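Local coordinates for protein sulfate transporter 4.1, chloroplastic (Arabidopsis thaliana, PDB 7LHV) that cotransports sulfate with protons across a membrane as an SLC26/SulP secondary active transporter, and may play a role in regulating sulfate assimilation, at residues Ala436-Ile439 and Ser440-Gly444; Ile264-Ile267 and Leu268-Lys272; Ala288-Thr291 and Gly292-Gly296. All blocks are in the same frame, centred on the assembly; numbering follows the deposited sequence.

Interaction 1: Ala436-Ile439 and Ser440-Gly444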
ATOM      1  N   ALA A 436       5.722 -33.892 -20.608  1.00 58.95           N
ATOM      2  CA  ALA A 436       5.369 -33.251 -21.868  1.00 58.95           C
ATOM      3  C   ALA A 436       4.012 -32.571 -21.777  1.00 58.95           C
ATOM      4  O   ALA A 436       3.811 -31.492 -22.342  1.00 58.95           O
ATOM      5  CB  ALA A 436       5.379 -34.275 -23.001  1.00 58.95           C
ATOM      6  N   ILE A 437       3.066 -33.188 -21.070  1.00 56.30           N
ATOM      7  CA  ILE A 437       1.753 -32.570 -20.893  1.00 56.30           C
ATOM      8  C   ILE A 437       1.877 -31.266 -20.115  1.00 56.30           C
ATOM      9  O   ILE A 437       1.256 -30.257 -20.469  1.00 56.30           O
ATOM     10  CB  ILE A 437       0.784 -33.550 -20.209  1.00 56.30           C
ATOM     11  CG1 ILE A 437       0.388 -34.662 -21.177  1.00 56.30           C
ATOM     12  CG2 ILE A 437      -0.450 -32.822 -19.725  1.00 56.30           C
ATOM     13  CD1 ILE A 437      -0.370 -35.779 -20.523  1.00 56.30           C
ATOM     14  N   VAL A 438       2.676 -31.259 -19.046  1.00 53.61           N
ATOM     15  CA  VAL A 438       2.866 -30.031 -18.273  1.00 53.61           C
ATOM     16  C   VAL A 438       3.538 -28.958 -19.122  1.00 53.61           C
ATOM     17  O   VAL A 438       3.163 -27.778 -19.072  1.00 53.61           O
ATOM     18  CB  VAL A 438       3.670 -30.312 -16.990  1.00 53.61           C
ATOM     19  CG1 VAL A 438       3.931 -29.020 -16.241  1.00 53.61           C
ATOM     20  CG2 VAL A 438       2.927 -31.270 -16.105  1.00 53.61           C
ATOM     21  N   ILE A 439       4.550 -29.343 -19.902  1.00 55.85           N
ATOM     22  CA  ILE A 439       5.249 -28.377 -20.744  1.00 55.85           C
ATOM     23  C   ILE A 439       4.299 -27.779 -21.772  1.00 55.85           C
ATOM     24  O   ILE A 439       4.303 -26.567 -22.013  1.00 55.85           O
ATOM     25  CB  ILE A 439       6.467 -29.037 -21.413  1.00 55.85           C
ATOM     26  CG1 ILE A 439       7.557 -29.312 -20.382  1.00 55.85           C
ATOM     27  CG2 ILE A 439       7.009 -28.155 -22.518  1.00 55.85           C
ATOM     28  CD1 ILE A 439       8.698 -30.132 -20.923  1.00 55.85           C
ATOM     29  N   SER A 440       3.467 -28.618 -22.393  1.00 56.68           N
ATOM     30  CA  SER A 440       2.489 -28.119 -23.354  1.00 56.68           C
ATOM     31  C   SER A 440       1.472 -27.204 -22.684  1.00 56.68           C
ATOM     32  O   SER A 440       1.059 -26.195 -23.265  1.00 56.68           O
ATOM     33  CB  SER A 440       1.787 -29.291 -24.038  1.00 56.68           C
ATOM     34  OG  SER A 440       0.725 -28.841 -24.859  1.00 56.68           O
ATOM     35  N   ALA A 441       1.049 -27.546 -21.468  1.00 52.12           N
ATOM     36  CA  ALA A 441       0.079 -26.717 -20.760  1.00 52.12           C
ATOM     37  C   ALA A 441       0.651 -25.345 -20.434  1.00 52.12           C
ATOM     38  O   ALA A 441      -0.054 -24.335 -20.534  1.00 52.12           O
ATOM     39  CB  ALA A 441      -0.380 -27.419 -19.486  1.00 52.12           C
ATOM     40  N   VAL A 442       1.924 -25.286 -20.030  1.00 53.82           N
ATOM     41  CA  VAL A 442       2.521 -24.009 -19.638  1.00 53.82           C
ATOM     42  C   VAL A 442       3.156 -23.250 -20.794  1.00 53.82           C
ATOM     43  O   VAL A 442       3.565 -22.096 -20.608  1.00 53.82           O
ATOM     44  CB  VAL A 442       3.576 -24.199 -18.532  1.00 53.82           C
ATOM     45  CG1 VAL A 442       2.965 -24.912 -17.346  1.00 53.82           C
ATOM     46  CG2 VAL A 442       4.774 -24.958 -19.068  1.00 53.82           C
ATOM     47  N   SER A 443       3.265 -23.856 -21.979  1.00 55.61           N
ATOM     48  CA  SER A 443       3.780 -23.114 -23.124  1.00 55.61           C
ATOM     49  C   SER A 443       2.864 -21.957 -23.494  1.00 55.61           C
ATOM     50  O   SER A 443       3.337 -20.921 -23.972  1.00 55.61           O
ATOM     51  CB  SER A 443       3.963 -24.044 -24.320  1.00 55.61           C
ATOM     52  OG  SER A 443       2.727 -24.294 -24.961  1.00 55.61           O
ATOM     53  N   GLY A 444       1.559 -22.112 -23.285  1.00 54.61           N
ATOM     54  CA  GLY A 444       0.628 -21.030 -23.537  1.00 54.61           C
ATOM     55  C   GLY A 444       0.583 -19.961 -22.471  1.00 54.61           C
ATOM     56  O   GLY A 444      -0.051 -18.923 -22.682  1.00 54.61           O
TER

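Interaction 2: Ile264-Ile267 and Leu268-Lys272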
ATOM      1  N   ILE A 264       6.114 -36.633 -27.968  1.00 73.78           N
ATOM      2  CA  ILE A 264       4.811 -36.400 -27.353  1.00 73.78           C
ATOM      3  C   ILE A 264       4.497 -34.910 -27.317  1.00 73.78           C
ATOM      4  O   ILE A 264       3.375 -34.491 -27.619  1.00 73.78           O
ATOM      5  CB  ILE A 264       4.757 -37.032 -25.950  1.00 73.78           C
ATOM      6  CG1 ILE A 264       4.711 -38.555 -26.060  1.00 73.78           C
ATOM      7  CG2 ILE A 264       3.547 -36.530 -25.186  1.00 73.78           C
ATOM      8  CD1 ILE A 264       4.857 -39.266 -24.738  1.00 73.78           C
ATOM      9  N   LEU A 265       5.484 -34.084 -26.959  1.00 72.37           N
ATOM     10  CA  LEU A 265       5.268 -32.643 -26.916  1.00 72.37           C
ATOM     11  C   LEU A 265       4.964 -32.086 -28.300  1.00 72.37           C
ATOM     12  O   LEU A 265       4.092 -31.223 -28.453  1.00 72.37           O
ATOM     13  CB  LEU A 265       6.487 -31.952 -26.311  1.00 72.37           C
ATOM     14  CG  LEU A 265       6.423 -30.434 -26.163  1.00 72.37           C
ATOM     15  CD1 LEU A 265       5.276 -30.037 -25.255  1.00 72.37           C
ATOM     16  CD2 LEU A 265       7.739 -29.912 -25.624  1.00 72.37           C
ATOM     17  N   VAL A 266       5.674 -32.568 -29.324  1.00 76.79           N
ATOM     18  CA  VAL A 266       5.420 -32.107 -30.687  1.00 76.79           C
ATOM     19  C   VAL A 266       4.005 -32.472 -31.116  1.00 76.79           C
ATOM     20  O   VAL A 266       3.286 -31.646 -31.695  1.00 76.79           O
ATOM     21  CB  VAL A 266       6.473 -32.688 -31.649  1.00 76.79           C
ATOM     22  CG1 VAL A 266       5.970 -32.642 -33.082  1.00 76.79           C
ATOM     23  CG2 VAL A 266       7.780 -31.930 -31.519  1.00 76.79           C
ATOM     24  N   ILE A 267       3.580 -33.705 -30.837  1.00 77.49           N
ATOM     25  CA  ILE A 267       2.234 -34.128 -31.210  1.00 77.49           C
ATOM     26  C   ILE A 267       1.190 -33.292 -30.483  1.00 77.49           C
ATOM     27  O   ILE A 267       0.198 -32.853 -31.079  1.00 77.49           O
ATOM     28  CB  ILE A 267       2.049 -35.632 -30.934  1.00 77.49           C
ATOM     29  CG1 ILE A 267       2.906 -36.458 -31.893  1.00 77.49           C
ATOM     30  CG2 ILE A 267       0.585 -36.021 -31.053  1.00 77.49           C
ATOM     31  CD1 ILE A 267       2.526 -36.297 -33.344  1.00 77.49           C
ATOM     32  N   LEU A 268       1.396 -33.053 -29.185  1.00 75.32           N
ATOM     33  CA  LEU A 268       0.441 -32.267 -28.411  1.00 75.32           C
ATOM     34  C   LEU A 268       0.334 -30.845 -28.944  1.00 75.32           C
ATOM     35  O   LEU A 268      -0.771 -30.310 -29.090  1.00 75.32           O
ATOM     36  CB  LEU A 268       0.846 -32.253 -26.938  1.00 75.32           C
ATOM     37  CG  LEU A 268       0.169 -33.255 -26.005  1.00 75.32           C
ATOM     38  CD1 LEU A 268       0.287 -34.667 -26.547  1.00 75.32           C
ATOM     39  CD2 LEU A 268       0.772 -33.165 -24.617  1.00 75.32           C
ATOM     40  N   GLN A 269       1.472 -30.215 -29.241  1.00 79.80           N
ATOM     41  CA  GLN A 269       1.441 -28.842 -29.731  1.00 79.80           C
ATOM     42  C   GLN A 269       0.828 -28.762 -31.124  1.00 79.80           C
ATOM     43  O   GLN A 269       0.091 -27.817 -31.428  1.00 79.80           O
ATOM     44  CB  GLN A 269       2.847 -28.247 -29.714  1.00 79.80           C
ATOM     45  CG  GLN A 269       3.212 -27.611 -28.382  1.00 79.80           C
ATOM     46  CD  GLN A 269       4.553 -26.910 -28.415  1.00 79.80           C
ATOM     47  OE1 GLN A 269       5.336 -27.085 -29.347  1.00 79.80           O
ATOM     48  NE2 GLN A 269       4.824 -26.107 -27.393  1.00 79.80           N
ATOM     49  N   VAL A 270       1.108 -29.747 -31.981  1.00 82.45           N
ATOM     50  CA  VAL A 270       0.495 -29.773 -33.307  1.00 82.45           C
ATOM     51  C   VAL A 270      -1.017 -29.917 -33.193  1.00 82.45           C
ATOM     52  O   VAL A 270      -1.776 -29.219 -33.878  1.00 82.45           O
ATOM     53  CB  VAL A 270       1.111 -30.900 -34.157  1.00 82.45           C
ATOM     54  CG1 VAL A 270       0.186 -31.275 -35.301  1.00 82.45           C
ATOM     55  CG2 VAL A 270       2.469 -30.476 -34.687  1.00 82.45           C
ATOM     56  N   MET A 271      -1.478 -30.820 -32.322  1.00 83.75           N
ATOM     57  CA  MET A 271      -2.915 -30.994 -32.134  1.00 83.75           C
ATOM     58  C   MET A 271      -3.559 -29.721 -31.603  1.00 83.75           C
ATOM     59  O   MET A 271      -4.634 -29.324 -32.066  1.00 83.75           O
ATOM     60  CB  MET A 271      -3.181 -32.162 -31.183  1.00 83.75           C
ATOM     61  CG  MET A 271      -2.943 -33.529 -31.796  1.00 83.75           C
ATOM     62  SD  MET A 271      -3.150 -34.862 -30.603  1.00 83.75           S
ATOM     63  CE  MET A 271      -4.923 -34.825 -30.363  1.00 83.75           C
ATOM     64  N   LYS A 272      -2.916 -29.069 -30.633  1.00 83.79           N
ATOM     65  CA  LYS A 272      -3.476 -27.844 -30.072  1.00 83.79           C
ATOM     66  C   LYS A 272      -3.550 -26.740 -31.119  1.00 83.79           C
ATOM     67  O   LYS A 272      -4.559 -26.027 -31.210  1.00 83.79           O
ATOM     68  CB  LYS A 272      -2.645 -27.396 -28.870  1.00 83.79           C
ATOM     69  CG  LYS A 272      -3.049 -26.048 -28.308  1.00 83.79           C
ATOM     70  CD  LYS A 272      -2.368 -25.780 -26.977  1.00 83.79           C
ATOM     71  CE  LYS A 272      -0.903 -25.434 -27.167  1.00 83.79           C
ATOM     72  NZ  LYS A 272      -0.278 -24.951 -25.905  1.00 83.79           N
TER

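Interaction 3: Ala288-Thr291 and Gly292-Gly296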
ATOM      1  N   ALA A 288      -5.852 -33.587 -26.716  1.00 73.92           N
ATOM      2  CA  ALA A 288      -4.394 -33.612 -26.822  1.00 73.92           C
ATOM      3  C   ALA A 288      -3.717 -34.234 -25.607  1.00 73.92           C
ATOM      4  O   ALA A 288      -2.878 -35.133 -25.797  1.00 73.92           O
ATOM      5  CB  ALA A 288      -3.874 -32.197 -27.094  1.00 73.92           C
ATOM      6  N   PRO A 289      -4.002 -33.827 -24.361  1.00 71.75           N
ATOM      7  CA  PRO A 289      -3.298 -34.458 -23.233  1.00 71.75           C
ATOM      8  C   PRO A 289      -3.543 -35.951 -23.116  1.00 71.75           C
ATOM      9  O   PRO A 289      -2.623 -36.696 -22.763  1.00 71.75           O
ATOM     10  CB  PRO A 289      -3.831 -33.690 -22.014  1.00 71.75           C
ATOM     11  CG  PRO A 289      -5.119 -33.134 -22.451  1.00 71.75           C
ATOM     12  CD  PRO A 289      -4.932 -32.786 -23.890  1.00 71.75           C
ATOM     13  N   LEU A 290      -4.757 -36.415 -23.411  1.00 73.54           N
ATOM     14  CA  LEU A 290      -5.033 -37.846 -23.330  1.00 73.54           C
ATOM     15  C   LEU A 290      -4.317 -38.606 -24.438  1.00 73.54           C
ATOM     16  O   LEU A 290      -3.628 -39.602 -24.177  1.00 73.54           O
ATOM     17  CB  LEU A 290      -6.537 -38.097 -23.400  1.00 73.54           C
ATOM     18  CG  LEU A 290      -6.941 -39.565 -23.545  1.00 73.54           C
ATOM     19  CD1 LEU A 290      -6.498 -40.366 -22.333  1.00 73.54           C
ATOM     20  CD2 LEU A 290      -8.439 -39.691 -23.757  1.00 73.54           C
ATOM     21  N   THR A 291      -4.441 -38.126 -25.678  1.00 77.58           N
ATOM     22  CA  THR A 291      -3.908 -38.855 -26.825  1.00 77.58           C
ATOM     23  C   THR A 291      -2.422 -39.134 -26.654  1.00 77.58           C
ATOM     24  O   THR A 291      -1.959 -40.255 -26.895  1.00 77.58           O
ATOM     25  CB  THR A 291      -4.159 -38.067 -28.110  1.00 77.58           C
ATOM     26  OG1 THR A 291      -5.570 -37.921 -28.312  1.00 77.58           O
ATOM     27  CG2 THR A 291      -3.556 -38.786 -29.303  1.00 77.58           C
ATOM     28  N   GLY A 292      -1.668 -38.133 -26.195  1.00 79.20           N
ATOM     29  CA  GLY A 292      -0.245 -38.334 -25.984  1.00 79.20           C
ATOM     30  C   GLY A 292       0.034 -39.517 -25.079  1.00 79.20           C
ATOM     31  O   GLY A 292       0.846 -40.386 -25.409  1.00 79.20           O
ATOM     32  N   ILE A 293      -0.681 -39.599 -23.955  1.00 77.49           N
ATOM     33  CA  ILE A 293      -0.534 -40.765 -23.089  1.00 77.49           C
ATOM     34  C   ILE A 293      -0.906 -42.029 -23.845  1.00 77.49           C
ATOM     35  O   ILE A 293      -0.143 -43.004 -23.870  1.00 77.49           O
ATOM     36  CB  ILE A 293      -1.373 -40.608 -21.810  1.00 77.49           C
ATOM     37  CG1 ILE A 293      -0.853 -39.445 -20.972  1.00 77.49           C
ATOM     38  CG2 ILE A 293      -1.399 -41.904 -21.028  1.00 77.49           C
ATOM     39  CD1 ILE A 293      -1.749 -39.094 -19.836  1.00 77.49           C
ATOM     40  N   VAL A 294      -2.057 -42.006 -24.523  1.00 80.82           N
ATOM     41  CA  VAL A 294      -2.471 -43.155 -25.317  1.00 80.82           C
ATOM     42  C   VAL A 294      -1.395 -43.496 -26.333  1.00 80.82           C
ATOM     43  O   VAL A 294      -1.172 -44.672 -26.648  1.00 80.82           O
ATOM     44  CB  VAL A 294      -3.832 -42.871 -25.988  1.00 80.82           C
ATOM     45  CG1 VAL A 294      -4.086 -43.834 -27.138  1.00 80.82           C
ATOM     46  CG2 VAL A 294      -4.946 -42.959 -24.960  1.00 80.82           C
ATOM     47  N   LEU A 295      -0.680 -42.486 -26.824  1.00 85.46           N
ATOM     48  CA  LEU A 295       0.472 -42.753 -27.670  1.00 85.46           C
ATOM     49  C   LEU A 295       1.616 -43.335 -26.851  1.00 85.46           C
ATOM     50  O   LEU A 295       2.073 -44.456 -27.109  1.00 85.46           O
ATOM     51  CB  LEU A 295       0.906 -41.473 -28.386  1.00 85.46           C
ATOM     52  CG  LEU A 295       2.098 -41.612 -29.330  1.00 85.46           C
ATOM     53  CD1 LEU A 295       1.727 -42.473 -30.525  1.00 85.46           C
ATOM     54  CD2 LEU A 295       2.581 -40.243 -29.782  1.00 85.46           C
ATOM     55  N   GLY A 296       2.055 -42.608 -25.821  1.00 84.77           N
ATOM     56  CA  GLY A 296       3.298 -42.967 -25.155  1.00 84.77           C
ATOM     57  C   GLY A 296       3.261 -44.358 -24.557  1.00 84.77           C
ATOM     58  O   GLY A 296       4.156 -45.175 -24.797  1.00 84.77           O
TER

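Interaction 1: Ala436-Ile439 and Ser440-Gly444
V438 and V442 lie one turn apart on helix 431-443, a short α-helix in the sulfate permease part of the SLC26/SulP fold, and they meet loosely through their CG1 methyls, with V438 CG1 4.4 Å from V442 CG1. In V442 chi1 is -56°, which sets CG1 beside its own backbone N and places CG2 between that N and the carbonyl carbon. Both V442 methyls therefore sit by the carbonyl of the turn before, CG2 at 3.2 Å from V438 O. Beyond the turn, this pair of valines packs on I220 of helix 206-229.

The backbone beneath is ordinary i to i+4 bonding at first: S440 N to A436 O, A441 N to I437 O and V442 N to V438 O are each 2.9 Å. Things change at V442, whose backbone departs from regular helical values, and the following bond, S443 N to I439 O, is bent and weak. The flanks go to different neighbours. I439 sends its side chain against L265 of helix 255-277, while I437 and A441 turn to helix 91-119, A441 meeting Y116. The A441 side chain also lies about 6 Å from a bound sulfate ion, which is consistent with a place near the substrate's path.

At the far end K272 makes weak hydrogen bonds to both S440 O and S443 OG. Those two oxygens are themselves joined: with chi1 at 79°, S443 folds its hydroxyl back along the helix, and S443 OG donates to S440 O over 3.0 Å, approaching from 31° off the carbonyl plane.

Interaction 2: Ile264-Ile267 and Leu268-Lys272
A chi1 of -71° at I264 and of -97° at L268 lays these two side chains next to each other, pointing the same way, one turn apart on helix 255-277. The I264 branch that touches is CG2, which stands opposite the backbone N, and it meets L268 CD1 at 4.0 Å. That same leucine methyl also leans over the backbone, 3.3 Å from I264 O, the carbonyl that accepts the bond from L268 N at 2.9 Å.

Further round the helix I267 and M271 cross obliquely. M271 runs out through CG with chi2 extended, which puts M271 SD 3.9 Å from I267 CG2; the bend at chi3 (71°) then carries CE away toward helix 284-300, where M271 packs on A288 and T291. On the surface, V266 CG1 and V270 CG2 make a looser pair at 4.4 Å.

Four backbone bonds of regular geometry carry this stretch, the last of them from M271 N to I267 O. L268 is buried, packing on I437 of helix 431-443. With an alanine in place of L268, I264 CG2 would probably lose its methyl partner and a gap is likely to open beside I437.

Across the turn, the side chains meet solely through carbon and sulfur: these are apolar van der Waals contacts, while the directional bonds of the turn are those of the backbone, and the apolar flanks suit a helix predicted to span the membrane.

Interaction 3: Ala288-Thr291 and Gly292-Gly296
L290 and V294 pack one turn apart on helix 284-300, and V294 is the side chain to follow outward. Its CB lies over the end of the turn before, 3.3 Å from T291 O and a little further from L290 O. From there the valine forks. CG1, anti to the backbone N at a chi1 of 162°, stays on the threonine side, passing T291 O at 4.2 Å. CG2 turns the other way, beside its own backbone N, and skims L290 O at 3.7 Å before ending against the leucine, V294 CG2 to L290 CD1 being 4.0 Å. L290 holds its CG opposite its backbone N, which lets the branched end swing forward along the helix to meet the methyl; the two side chains cross at a slant. V294 lies on the surface, while L290 also reaches I107 of helix 91-119.

The backbone under this pair is bonded from V294 N to L290 O at 2.9 Å, the donor lying almost in line with the C=O. Two residues earlier the bond is longer, G292 N to A288 O at 3.3 Å. I293 extends its CG1 branch back toward the carbonyl of P289, 3.7 Å from P289 O, and then on to L434 and I437 of helix 431-443. T291 turns its hydroxyl back along its own helix, where T291 OG1 hydrogen-bonds to A287 O.

The break comes at the start of the stretch. P289 has no N-H to give, the N of L290 also lacks a bond to the preceding turn, and the helix kinks there, while the bonding just beyond stays uneven: a proline kink in a helix predicted to span the membrane, with a threonine hydroxyl turned onto the backbone just beyond it.

In the fold
All three turns lie on neighbouring helices of the permease region, and each touches the other two. Interactions 2 and 3 are closest, with centres 9 Å apart: L268 CD1 reaches 3.7 Å from G292 CA, where glycine presents only backbone, and M271 CE lies 3.8 Å from T291 OG1. Interaction 1 is about 10 Å from interaction 2 and 13 Å from interaction 3, centre to centre. It meets interaction 3 through I437 CD1, 3.7 Å from I293 CD1. Its link to interaction 2 is partly polar, through K272, and partly apolar, A436 CB lying 3.6 Å from I264 CG2. Of the three, interaction 1 lies nearest a bound sulfate, about 6 Å from the A441 side chain.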